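Local atomic coordinates of xylulose kinase (Bifidobacterium adolescentis ATCC 15703, PDB entry 3I8B), a protein that probably phosphorylates D-xylulose with ATP to give D-xylulose 5-phosphate and ADP, as an FGGY-family carbohydrate kinase. Residues N275-A278 / S279-L282. Numbering follows the deposited sequence.
Sequences NAMA and SLGL
Ser-279 grips the carbonyl of Asn-275, one turn back in a short helix, with two donors, an example of how a serine can fold its hydroxyl onto its own helix. Ser-279 OG donates a hydrogen bond of 2.8 Å to Asn-275 O, and Ser-279 N a longer one of 3.2 Å to the same oxygen, the two arriving from opposite faces of the carbonyl plane. With chi1 at -55°, OG swings to the amide side of CB, which lets the buried hydroxyl reach back to this acceptor. Without the hydroxyl, as with an alanine here, Asn-275 O would probably keep the amide as its one donor from this turn. On another side of the helix, selenomethionine Met-277 bends at chi2 and chi3 to run alongside Leu-280, its CE in apolar contact with Leu-280 CD2 at 3.7 Å. Leu-282 N hydrogen-bonds to Ala-278 O (2.8 Å), closing the last turn, while CG of Leu-282 rests 3.3 Å from Ala-278 O. In this actin-like ATPase fold, helix 274-281 follows strand 267-273, starting at the predicted proton acceptor Asp-274, with Asn-275 beside the predicted substrate-binding Gln-74. Helix 460-474 packs on Met-277, Ala-278, Leu-280 and Leu-282, and strand 324-330 lies against Asn-275, Ala-276 and Ser-279.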
# COMPACT_ATOMS: atom_id res chain seq x y z
N ASN A 275 0.54 -3.74 0.10
CA ASN A 275 -0.35 -3.72 1.27
C ASN A 275 -1.42 -4.82 1.26
O ASN A 275 -1.60 -5.53 2.25
CB ASN A 275 -0.98 -2.35 1.44
CG ASN A 275 0.02 -1.31 1.89
OD1 ASN A 275 0.22 -0.29 1.22
ND2 ASN A 275 0.69 -1.58 3.00
N ALA A 276 -2.14 -4.95 0.15
CA ALA A 276 -3.17 -5.98 0.01
C ALA A 276 -2.60 -7.41 -0.06
O ALA A 276 -3.24 -8.37 0.39
CB ALA A 276 -4.04 -5.72 -1.22
N MSE A 277 -1.43 -7.55 -0.64
CA MSE A 277 -0.85 -8.88 -0.75
C MSE A 277 -0.45 -9.33 0.66
O MSE A 277 -0.75 -10.46 1.05
CB MSE A 277 0.33 -8.90 -1.73
CG MSE A 277 -0.07 -8.70 -3.19
SE MSE A 277 -0.38 -10.40 -4.23
CE MSE A 277 -2.07 -10.94 -3.40
N ALA A 278 0.18 -8.44 1.43
CA ALA A 278 0.58 -8.77 2.80
C ALA A 278 -0.64 -9.18 3.60
O ALA A 278 -0.59 -10.12 4.38
CB ALA A 278 1.27 -7.58 3.48
N SER A 279 -1.75 -8.46 3.40
CA SER A 279 -2.99 -8.75 4.12
C SER A 279 -3.50 -10.16 3.82
O SER A 279 -3.94 -10.89 4.71
CB SER A 279 -4.05 -7.70 3.82
OG SER A 279 -3.54 -6.39 4.10
N LEU A 280 -3.46 -10.53 2.54
CA LEU A 280 -3.81 -11.89 2.14
C LEU A 280 -2.86 -12.89 2.84
O LEU A 280 -3.30 -13.86 3.40
CB LEU A 280 -3.73 -12.04 0.62
CG LEU A 280 -4.32 -13.32 0.02
CD1 LEU A 280 -5.83 -13.41 0.23
CD2 LEU A 280 -3.97 -13.40 -1.46
N GLY A 281 -1.56 -12.61 2.81
CA GLY A 281 -0.57 -13.49 3.41
C GLY A 281 -0.75 -13.64 4.91
O GLY A 281 -0.40 -14.68 5.49
N LEU A 282 -1.29 -12.60 5.53
CA LEU A 282 -1.51 -12.59 6.96
C LEU A 282 -2.82 -13.28 7.28
O LEU A 282 -3.18 -13.43 8.44
CB LEU A 282 -1.55 -11.15 7.49
CG LEU A 282 -0.19 -10.47 7.67
CD1 LEU A 282 -0.38 -8.95 7.83
CD2 LEU A 282 0.57 -11.03 8.86